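Local coordinates for protein hemolysin BL lytic component L1 (PDB 7NMQ) that serves as one lytic component of the multi-part enterotoxin hemolysin BL of Bacillus cereus, an alpha-helical pore-forming toxin that probably acts by permeabilising host cell membranes, at residues A[2-6]-A[320-324]; A[183-187]-A[262-266]; A[203-207]-A[353-357]; A[222-227]-A[266-271]. Where two conformers were deposited one is given. Residue numbers count along the deposited sequence, not the author numbering.

Contact 1: residues A[2-6]-A[320-324]; sequences NYALG and DLLDN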
loop_
_atom_site.group_PDB
_atom_site.type_symbol
_atom_site.label_atom_id
_atom_site.label_comp_id
_atom_site.label_asym_id
_atom_site.label_seq_id
_atom_site.Cartn_x
_atom_site.Cartn_y
_atom_site.Cartn_z
ATOM N N ASN A 2 -6.522 -14.527 -31.244
ATOM C CA ASN A 2 -7.875 -14.062 -31.631
ATOM C C ASN A 2 -8.669 -13.568 -30.418
ATOM O O ASN A 2 -9.566 -12.774 -30.632
ATOM C CB ASN A 2 -8.656 -15.159 -32.337
ATOM C CG ASN A 2 -8.155 -15.419 -33.740
ATOM O OD1 ASN A 2 -7.594 -14.544 -34.400
ATOM N ND2 ASN A 2 -8.354 -16.638 -34.180
ATOM N N TYR A 3 -8.406 -14.083 -29.218
ATOM C CA TYR A 3 -9.127 -13.746 -27.952
ATOM C C TYR A 3 -8.115 -13.582 -26.830
ATOM O O TYR A 3 -7.281 -14.431 -26.634
ATOM C CB TYR A 3 -10.162 -14.825 -27.636
ATOM C CG TYR A 3 -11.179 -14.923 -28.753
ATOM C CD1 TYR A 3 -12.176 -13.974 -28.878
ATOM C CD2 TYR A 3 -11.087 -15.884 -29.759
ATOM C CE1 TYR A 3 -13.078 -14.002 -29.928
ATOM C CE2 TYR A 3 -11.994 -15.949 -30.808
ATOM C CZ TYR A 3 -12.990 -14.990 -30.896
ATOM O OH TYR A 3 -13.830 -15.009 -31.971
ATOM N N ALA A 4 -8.240 -12.500 -26.105
ATOM C CA ALA A 4 -7.327 -12.196 -24.975
ATOM C C ALA A 4 -7.951 -12.667 -23.661
ATOM O O ALA A 4 -8.817 -11.959 -23.135
ATOM C CB ALA A 4 -6.980 -10.727 -24.934
ATOM N N LEU A 5 -7.510 -13.819 -23.140
ATOM C CA LEU A 5 -8.168 -14.440 -21.972
ATOM C C LEU A 5 -7.262 -14.378 -20.737
ATOM O O LEU A 5 -7.660 -14.937 -19.708
ATOM C CB LEU A 5 -8.549 -15.892 -22.309
ATOM C CG LEU A 5 -9.381 -16.050 -23.583
ATOM C CD1 LEU A 5 -9.654 -17.506 -23.853
ATOM C CD2 LEU A 5 -10.684 -15.241 -23.470
ATOM N N GLY A 6 -6.140 -13.672 -20.830
ATOM C CA GLY A 6 -5.175 -13.596 -19.740
ATOM C C GLY A 6 -5.476 -12.462 -18.777
ATOM O O GLY A 6 -6.467 -11.746 -18.893
ATOM N N ASP A 320 -16.780 -11.320 -25.810
ATOM C CA ASP A 320 -16.550 -11.343 -27.272
ATOM C C ASP A 320 -16.403 -12.806 -27.734
ATOM O O ASP A 320 -17.045 -13.201 -28.723
ATOM C CB ASP A 320 -15.323 -10.531 -27.648
ATOM C CG ASP A 320 -15.165 -10.363 -29.130
ATOM O OD1 ASP A 320 -16.115 -9.866 -29.773
ATOM O OD2 ASP A 320 -14.121 -10.801 -29.623
ATOM N N LEU A 321 -15.611 -13.622 -27.035
ATOM C CA LEU A 321 -15.499 -15.052 -27.384
ATOM C C LEU A 321 -16.873 -15.696 -27.261
ATOM O O LEU A 321 -17.315 -16.413 -28.194
ATOM C CB LEU A 321 -14.474 -15.728 -26.471
ATOM C CG LEU A 321 -14.332 -17.248 -26.673
ATOM C CD1 LEU A 321 -14.097 -17.617 -28.143
ATOM C CD2 LEU A 321 -13.231 -17.803 -25.763
ATOM N N LEU A 322 -17.545 -15.518 -26.126
ATOM C CA LEU A 322 -18.840 -16.185 -25.894
ATOM C C LEU A 322 -19.781 -15.850 -27.049
ATOM O O LEU A 322 -20.427 -16.770 -27.584
ATOM C CB LEU A 322 -19.389 -15.666 -24.562
ATOM C CG LEU A 322 -20.740 -16.237 -24.192
ATOM C CD1 LEU A 322 -20.628 -17.707 -23.851
ATOM C CD2 LEU A 322 -21.341 -15.458 -23.041
ATOM N N ASP A 323 -19.840 -14.594 -27.440
ATOM C CA ASP A 323 -20.838 -14.134 -28.432
ATOM C C ASP A 323 -20.505 -14.636 -29.830
ATOM O O ASP A 323 -21.401 -14.716 -30.617
ATOM C CB ASP A 323 -20.871 -12.609 -28.471
ATOM C CG ASP A 323 -21.559 -11.990 -27.280
ATOM O OD1 ASP A 323 -22.185 -12.773 -26.507
ATOM O OD2 ASP A 323 -21.429 -10.741 -27.099
ATOM N N ASN A 324 -19.246 -14.927 -30.108
ATOM C CA ASN A 324 -18.766 -15.317 -31.443
ATOM C C ASN A 324 -18.879 -16.820 -31.645
ATOM O O ASN A 324 -18.846 -17.230 -32.796
ATOM C CB ASN A 324 -17.298 -14.951 -31.597
ATOM C CG ASN A 324 -17.032 -13.479 -31.791
ATOM O OD1 ASN A 324 -17.942 -12.633 -31.759
ATOM N ND2 ASN A 324 -15.758 -13.162 -31.948
HETATM O O HOH W 1 -11.400 -10.835 -29.306
#

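Contact 2: residues A[183-187]-A[262-266]; sequences LRSTQ and ISNKI. With EDO (1,2-ethanediol), chain G.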
loop_
_atom_site.group_PDB
_atom_site.type_symbol
_atom_site.label_atom_id
_atom_site.label_comp_id
_atom_site.label_asym_id
_atom_site.label_seq_id
_atom_site.Cartn_x
_atom_site.Cartn_y
_atom_site.Cartn_z
ATOM N N LEU A 183 13.259 16.749 6.826
ATOM C CA LEU A 183 13.827 15.385 6.969
ATOM C C LEU A 183 12.745 14.380 6.548
ATOM O O LEU A 183 13.050 13.394 5.845
ATOM C CB LEU A 183 14.244 15.125 8.419
ATOM C CG LEU A 183 15.530 15.819 8.843
ATOM C CD1 LEU A 183 15.760 15.669 10.344
ATOM C CD2 LEU A 183 16.701 15.292 8.042
ATOM N N ARG A 184 11.519 14.543 7.000
ATOM C CA ARG A 184 10.439 13.576 6.697
ATOM C C ARG A 184 10.122 13.593 5.193
ATOM O O ARG A 184 9.886 12.520 4.623
ATOM C CB ARG A 184 9.210 13.888 7.540
ATOM C CG ARG A 184 9.340 13.482 9.001
ATOM C CD ARG A 184 9.597 11.979 9.180
ATOM N NE ARG A 184 8.595 11.126 8.550
ATOM C CZ ARG A 184 7.364 10.935 8.982
ATOM N NH1 ARG A 184 6.967 11.524 10.096
ATOM N NH2 ARG A 184 6.517 10.167 8.286
ATOM N N SER A 185 10.131 14.742 4.526
ATOM C CA SER A 185 9.796 14.768 3.074
ATOM C C SER A 185 10.970 14.166 2.274
ATOM O O SER A 185 10.741 13.422 1.310
ATOM C CB SER A 185 9.389 16.142 2.616
ATOM O OG SER A 185 10.375 17.110 2.915
ATOM N N THR A 186 12.207 14.407 2.698
ATOM C CA THR A 186 13.385 13.776 2.064
ATOM C C THR A 186 13.288 12.271 2.264
ATOM O O THR A 186 13.553 11.503 1.327
ATOM C CB THR A 186 14.689 14.379 2.584
ATOM O OG1 THR A 186 14.632 15.777 2.307
ATOM C CG2 THR A 186 15.931 13.770 1.992
ATOM N N GLN A 187 12.972 11.845 3.472
ATOM C CA GLN A 187 12.957 10.417 3.801
ATOM C C GLN A 187 11.885 9.711 2.972
ATOM O O GLN A 187 12.120 8.565 2.476
ATOM C CB GLN A 187 12.644 10.269 5.289
ATOM C CG GLN A 187 12.810 8.861 5.773
ATOM C CD GLN A 187 12.577 8.695 7.248
ATOM O OE1 GLN A 187 13.293 7.961 7.950
ATOM N NE2 GLN A 187 11.561 9.372 7.719
ATOM N N ILE A 262 18.223 9.125 8.103
ATOM C CA ILE A 262 17.257 10.158 8.552
ATOM C C ILE A 262 16.569 9.655 9.827
ATOM O O ILE A 262 16.367 10.442 10.758
ATOM C CB ILE A 262 16.290 10.573 7.445
ATOM C CG1 ILE A 262 17.078 11.351 6.395
ATOM C CG2 ILE A 262 15.120 11.368 8.000
ATOM C CD1 ILE A 262 16.358 11.597 5.088
ATOM N N SER A 263 16.194 8.380 9.893
ATOM C CA SER A 263 15.616 7.819 11.144
ATOM C C SER A 263 16.610 8.034 12.286
ATOM O O SER A 263 16.182 8.430 13.367
ATOM C CB SER A 263 15.279 6.379 10.978
ATOM O OG SER A 263 14.251 6.282 10.017
ATOM N N ASN A 264 17.885 7.793 12.042
ATOM C CA ASN A 264 18.916 7.993 13.084
ATOM C C ASN A 264 18.955 9.465 13.483
ATOM O O ASN A 264 18.948 9.768 14.685
ATOM C CB ASN A 264 20.261 7.499 12.563
ATOM C CG ASN A 264 21.304 7.524 13.630
ATOM O OD1 ASN A 264 21.836 8.585 13.955
ATOM N ND2 ASN A 264 21.564 6.347 14.156
ATOM N N LYS A 265 18.924 10.349 12.505
ATOM C CA LYS A 265 18.991 11.798 12.774
ATOM C C LYS A 265 17.789 12.245 13.601
ATOM O O LYS A 265 17.939 13.096 14.518
ATOM C CB LYS A 265 19.129 12.597 11.481
ATOM C CG LYS A 265 19.135 14.121 11.648
ATOM C CD LYS A 265 20.322 14.696 12.335
ATOM C CE LYS A 265 20.281 16.209 12.318
ATOM N NZ LYS A 265 21.287 16.773 13.235
ATOM N N ILE A 266 16.600 11.757 13.279
ATOM C CA ILE A 266 15.391 12.182 14.011
ATOM C C ILE A 266 15.549 11.713 15.455
ATOM O O ILE A 266 15.229 12.473 16.392
ATOM C CB ILE A 266 14.123 11.618 13.346
ATOM C CG1 ILE A 266 13.923 12.294 11.981
ATOM C CG2 ILE A 266 12.938 11.723 14.283
ATOM C CD1 ILE A 266 12.746 11.787 11.167
HETATM C C1 EDO G . 7.829 8.320 4.749
HETATM O O1 EDO G . 8.748 7.275 4.775
HETATM C C2 EDO G . 7.950 9.237 5.896
HETATM O O2 EDO G . 9.016 10.173 5.910
#

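Contact 3: residues A[203-207]-A[353-357]; sequences LGAAI and DAEFI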
loop_
_atom_site.group_PDB
_atom_site.type_symbol
_atom_site.label_atom_id
_atom_site.label_comp_id
_atom_site.label_asym_id
_atom_site.label_seq_id
_atom_site.Cartn_x
_atom_site.Cartn_y
_atom_site.Cartn_z
ATOM N N LEU A 203 6.540 -7.662 -10.808
ATOM C CA LEU A 203 5.808 -8.085 -9.598
ATOM C C LEU A 203 6.694 -9.060 -8.791
ATOM O O LEU A 203 6.702 -8.987 -7.540
ATOM C CB LEU A 203 4.457 -8.660 -10.020
ATOM C CG LEU A 203 3.654 -9.325 -8.911
ATOM C CD1 LEU A 203 3.315 -8.356 -7.793
ATOM C CD2 LEU A 203 2.383 -9.924 -9.494
ATOM N N GLY A 204 7.366 -10.000 -9.457
ATOM C CA GLY A 204 8.217 -10.972 -8.744
ATOM C C GLY A 204 9.245 -10.265 -7.860
ATOM O O GLY A 204 9.389 -10.591 -6.632
ATOM N N ALA A 205 9.985 -9.341 -8.453
ATOM C CA ALA A 205 11.024 -8.562 -7.734
ATOM C C ALA A 205 10.360 -7.753 -6.624
ATOM O O ALA A 205 10.889 -7.749 -5.513
ATOM C CB ALA A 205 11.795 -7.669 -8.669
ATOM N N ALA A 206 9.239 -7.097 -6.926
ATOM C CA ALA A 206 8.511 -6.255 -5.977
ATOM C C ALA A 206 8.217 -7.081 -4.718
ATOM O O ALA A 206 8.446 -6.546 -3.609
ATOM C CB ALA A 206 7.272 -5.660 -6.572
ATOM N N ILE A 207 7.741 -8.320 -4.862
ATOM C CA ILE A 207 7.344 -9.129 -3.678
ATOM C C ILE A 207 8.586 -9.467 -2.864
ATOM O O ILE A 207 8.475 -9.521 -1.621
ATOM C CB ILE A 207 6.550 -10.365 -4.128
ATOM C CG1 ILE A 207 5.201 -9.988 -4.739
ATOM C CG2 ILE A 207 6.459 -11.412 -3.052
ATOM C CD1 ILE A 207 4.342 -9.086 -3.980
ATOM N N ASP A 353 2.483 -14.702 -6.738
ATOM C CA ASP A 353 2.637 -13.281 -6.334
ATOM C C ASP A 353 1.307 -12.735 -5.790
ATOM O O ASP A 353 1.301 -11.961 -4.804
ATOM C CB ASP A 353 3.249 -12.512 -7.494
ATOM C CG ASP A 353 4.735 -12.846 -7.638
ATOM O OD1 ASP A 353 5.387 -13.223 -6.602
ATOM O OD2 ASP A 353 5.234 -12.774 -8.752
ATOM N N ALA A 354 0.183 -13.065 -6.430
ATOM C CA ALA A 354 -1.143 -12.697 -5.905
ATOM C C ALA A 354 -1.322 -13.321 -4.523
ATOM O O ALA A 354 -1.880 -12.671 -3.626
ATOM C CB ALA A 354 -2.242 -13.112 -6.850
ATOM N N GLU A 355 -0.883 -14.562 -4.357
ATOM C CA GLU A 355 -1.024 -15.283 -3.084
ATOM C C GLU A 355 -0.257 -14.470 -2.019
ATOM O O GLU A 355 -0.775 -14.257 -0.895
ATOM C CB GLU A 355 -0.440 -16.676 -3.256
ATOM C CG GLU A 355 -0.391 -17.446 -1.982
ATOM C CD GLU A 355 -1.690 -18.052 -1.519
ATOM O OE1 GLU A 355 -2.525 -18.358 -2.378
ATOM O OE2 GLU A 355 -1.820 -18.287 -0.284
ATOM N N PHE A 356 0.945 -14.001 -2.344
ATOM C CA PHE A 356 1.770 -13.197 -1.406
ATOM C C PHE A 356 1.008 -11.956 -0.963
ATOM O O PHE A 356 0.945 -11.675 0.267
ATOM C CB PHE A 356 3.120 -12.831 -2.000
ATOM C CG PHE A 356 3.937 -11.997 -1.049
ATOM C CD1 PHE A 356 3.731 -10.629 -0.943
ATOM C CD2 PHE A 356 4.867 -12.586 -0.204
ATOM C CE1 PHE A 356 4.508 -9.850 -0.083
ATOM C CE2 PHE A 356 5.627 -11.816 0.664
ATOM C CZ PHE A 356 5.445 -10.442 0.728
ATOM N N ILE A 357 0.426 -11.239 -1.919
ATOM C CA ILE A 357 -0.247 -9.951 -1.592
ATOM C C ILE A 357 -1.499 -10.211 -0.754
ATOM O O ILE A 357 -1.941 -9.297 -0.005
ATOM C CB ILE A 357 -0.542 -9.138 -2.869
ATOM C CG1 ILE A 357 0.789 -8.756 -3.504
ATOM C CG2 ILE A 357 -1.421 -7.921 -2.586
ATOM C CD1 ILE A 357 0.701 -8.105 -4.826
HETATM O O HOH W 2 8.458 -13.088 -5.911
#

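Contact 4: residues A[222-227]-A[266-271]; sequences TGGTAT and IGELSM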
loop_
_atom_site.group_PDB
_atom_site.type_symbol
_atom_site.label_atom_id
_atom_site.label_comp_id
_atom_site.label_asym_id
_atom_site.label_seq_id
_atom_site.Cartn_x
_atom_site.Cartn_y
_atom_site.Cartn_z
ATOM N N THR A 222 11.919 7.306 20.637
ATOM C CA THR A 222 12.896 8.189 21.341
ATOM C C THR A 222 12.250 9.524 21.652
ATOM O O THR A 222 11.764 10.121 20.717
ATOM C CB THR A 222 14.051 8.557 20.410
ATOM O OG1 THR A 222 14.626 7.372 19.874
ATOM C CG2 THR A 222 15.121 9.347 21.123
ATOM N N GLY A 223 12.332 10.023 22.898
ATOM C CA GLY A 223 11.678 11.291 23.276
ATOM C C GLY A 223 10.220 11.400 22.815
ATOM O O GLY A 223 9.780 12.505 22.466
ATOM N N GLY A 224 9.454 10.312 22.857
ATOM C CA GLY A 224 8.029 10.306 22.468
ATOM C C GLY A 224 7.821 10.335 20.975
ATOM O O GLY A 224 6.643 10.316 20.528
ATOM N N THR A 225 8.874 10.158 20.168
ATOM C CA THR A 225 8.737 10.093 18.692
ATOM C C THR A 225 9.039 8.672 18.229
ATOM O O THR A 225 10.110 8.144 18.502
ATOM C CB THR A 225 9.667 11.081 18.002
ATOM O OG1 THR A 225 9.369 12.422 18.375
ATOM C CG2 THR A 225 9.539 11.004 16.505
ATOM N N ALA A 226 8.106 8.050 17.513
ATOM C CA ALA A 226 8.301 6.724 16.889
ATOM C C ALA A 226 8.764 6.912 15.449
ATOM O O ALA A 226 8.153 7.686 14.676
ATOM C CB ALA A 226 7.032 5.925 16.980
ATOM N N THR A 227 9.783 6.157 15.074
ATOM C CA THR A 227 10.449 6.293 13.748
ATOM C C THR A 227 10.808 4.890 13.279
ATOM O O THR A 227 11.448 4.156 14.037
ATOM C CB THR A 227 11.713 7.165 13.925
ATOM O OG1 THR A 227 11.323 8.451 14.410
ATOM C CG2 THR A 227 12.516 7.388 12.673
ATOM N N ILE A 266 16.600 11.757 13.279
ATOM C CA ILE A 266 15.391 12.182 14.011
ATOM C C ILE A 266 15.549 11.713 15.455
ATOM O O ILE A 266 15.229 12.473 16.392
ATOM C CB ILE A 266 14.123 11.618 13.346
ATOM C CG1 ILE A 266 13.923 12.294 11.981
ATOM C CG2 ILE A 266 12.938 11.723 14.283
ATOM C CD1 ILE A 266 12.746 11.787 11.167
ATOM N N GLY A 267 16.017 10.489 15.666
ATOM C CA GLY A 267 16.246 10.009 17.038
ATOM C C GLY A 267 17.260 10.868 17.757
ATOM O O GLY A 267 17.063 11.139 18.972
ATOM N N GLU A 268 18.313 11.294 17.080
ATOM C CA GLU A 268 19.370 12.141 17.671
ATOM C C GLU A 268 18.777 13.487 18.094
ATOM O O GLU A 268 19.066 13.978 19.191
ATOM C CB GLU A 268 20.508 12.374 16.686
ATOM C CG GLU A 268 21.413 11.186 16.447
ATOM C CD GLU A 268 22.655 11.516 15.626
ATOM O OE1 GLU A 268 22.665 12.595 14.935
ATOM O OE2 GLU A 268 23.621 10.717 15.673
ATOM N N LEU A 269 17.938 14.091 17.260
ATOM C CA LEU A 269 17.299 15.380 17.610
ATOM C C LEU A 269 16.478 15.196 18.891
ATOM O O LEU A 269 16.428 16.123 19.763
ATOM C CB LEU A 269 16.409 15.869 16.475
ATOM C CG LEU A 269 17.180 16.363 15.264
ATOM C CD1 LEU A 269 16.230 16.634 14.125
ATOM C CD2 LEU A 269 17.970 17.632 15.605
ATOM N N SER A 270 15.726 14.106 18.972
ATOM C CA SER A 270 14.849 13.821 20.139
ATOM C C SER A 270 15.696 13.598 21.397
ATOM O O SER A 270 15.339 14.116 22.479
ATOM C CB SER A 270 13.995 12.621 19.844
ATOM O OG SER A 270 12.967 12.949 18.933
ATOM N N MET A 271 16.795 12.839 21.302
ATOM C CA MET A 271 17.661 12.534 22.485
ATOM C C MET A 271 18.161 13.825 23.128
ATOM O O MET A 271 18.248 13.891 24.369
ATOM C CB MET A 271 18.883 11.728 22.045
ATOM C CG MET A 271 18.563 10.316 21.907
ATOM S SD MET A 271 19.917 9.450 21.120
ATOM C CE MET A 271 19.120 7.882 20.765
HETATM O O HOH W 3 10.622 13.638 20.482
#

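Contact 1: residues A[2-6]-A[320-324]
Tyr3 is the most covered residue here, followed by Leu321. From the N-terminal loop that precedes helix 10-33, Tyr3 pushes its ring against one turn of helix 275-325, and its CA is 6.5 Å from that of Leu321. Leu321 covers one face of the ring: its CD1 sits 3.7 Å from the centroid of the Tyr3 ring and almost on the ring normal, a CH-pi contact, while Tyr3 CD1 packs 3.8 Å from Leu321 CB. The phenol end is held by polarity. Asn324 ND2 donates a nearly straight hydrogen bond of 2.7 Å to Tyr3 OH, so the helix grips the residue by both its face and its tip. This is the far end of the long helical bundle expected of a ClyA-like toxin, where segment 2-6 lies along helices 275-325 and 330-357; Tyr318 and Trp347, one from each, hydrogen-bond to the carbonyl of Leu5. Leu5 also adds to the apolar patch through its CD1, 4.1 Å from Leu321 CD2. At the ring edge Asp320 OD2 comes within 3.4 Å of Tyr3 CE1, and the same carboxylate oxygen accepts a hydrogen bond from a water, 2.7 Å away, that also donates to Asn2 O at 3.0 Å.

Contact 2: residues A[183-187]-A[262-266]
The two helical segments run antiparallel, their axes 10.4 Å apart at closest approach and 163° between their directions. Gln187 and Ile262 have the closest CA pair, at 6.4 Å. Ile262 is the most deeply covered residue: its CG2 lies 3.6 Å from Leu183 O and 3.9 Å from Leu183 CB, and its CD1 reaches Thr186 CG2 at 3.8 Å. Leu183 extends along the partner helix, with CD1 3.9 Å from Lys265 CG and 4.2 Å from Ile266 CG1. Here helix 173-200, part of the long bundle, meets helix 247-272, which begins at the end of the second predicted membrane-spanning stretch and packs beside the two-stranded hairpin 217-230. Arg184 points its CA-to-CB bond away, yet its CD still touches Ile266 CD1 at 3.7 Å; its guanidinium turns to helix 275-325, where NH2 hydrogen-bonds to Thr289. A 1,2-ethanediol, probably from the crystallisation liquor, receives a hydrogen bond at O2 from Arg184 NE (2.8 Å) and gives one to Arg184 O (2.8 Å). On the other helix, the hydroxyl of Ser263 is hydrogen-bonded to the carbonyl of Pro228 in the hairpin.

Contact 3: residues A[203-207]-A[353-357]
This is a mainly apolar helix-helix contact with a carboxylate at its edge, between the first turn of helix 203-216, within a predicted transmembrane stretch, and the last turn of helix 330-357. The segment axes come within 10.3 Å and run in broadly the same direction, 35° apart. Ile207 is the most covered residue: its CG2 stands over the face of the Phe356 ring, 3.4 Å from the centroid, in a CH-pi contact, and its CD1 meets Ile357 CG1 at 3.6 Å. Leu203 adds CD1 against Ile357 CD1 at 4.0 Å; outside the pair it also touches Lys11 and Ala15 of helix 10-33. Asp353, second in covered area, puts CB 3.4 Å from Leu203 CD2, OD2 3.5 Å from Gly204 CA and OD1 3.7 Å from Ile207 CG1. A water donates to both Gly204 O (2.8 Å) and Asp353 OD1 (3.2 Å). An apolar patch edged by a water-linked carboxylate results, consistent with segment 203-207 being stored against the bundle before any membrane insertion.

Contact 4: residues A[222-227]-A[266-271]
Most of this contact is van der Waals packing of the hairpin turn on helix 247-272. Thr222 is the most covered residue: its CG2 lies 3.4 Å from Gly267 O, 3.7 Å from Ser270 CB and 3.7 Å from Met271 CG, while Thr222 O is 3.5 Å from Ser270 CB. Further along, Ile266 CG2 meets Thr225 CG2 at 4.1 Å and Thr227 OG1 at 3.7 Å.

The backbone bonds are those of a two-residue beta hairpin: Thr222 N to Thr225 O and Thr225 N to Thr222 O, both 2.9 Å, close a type I' turn with Gly223 and Gly224 at its corners. Both glycines have positive phi, and a CB on Gly223 would sit only 3.2 Å from Ser270 CB, so its bare backbone suits both the turn and the approach to the helix. The strand 225-227 and the helix segment run nearly antiparallel, with axes 9.5 Å apart.

Polar linkage comes through one water, which donates to Gly223 O (2.4 Å) and accepts from Thr225 OG1 (2.7 Å) and Ser270 OG (2.9 Å). Elsewhere Ala226 is tied through its backbone to Gln34 and Asn285. The hairpin tip thus rests on the helix through methyl and backbone packing, without a salt bridge or direct hydrogen bond between the segments, and the water supplies the polar link.

How the contacts relate
From the N terminus, contact 1 closes the longest loop, bringing segment 2-6 up against helix 275-325 near one end of the molecule. Contact 2 starts on helix 173-200 and returns to helix 247-272, nested inside that loop. Contact 3 starts next, on helix 203-216, and reaches helix 330-357, so it crosses both contact 1 and contact 2. Contact 4, from the hairpin to helix 247-272, lies inside the loop of contact 3 and crosses contact 2. Contacts 2 and 4 share Ile266 and touch, their centres about 11 Å apart, joining bundle, hairpin and helix 247-272. Contact 1 lies across the chain's centre from them, its centre about 27 Å from that of contact 3.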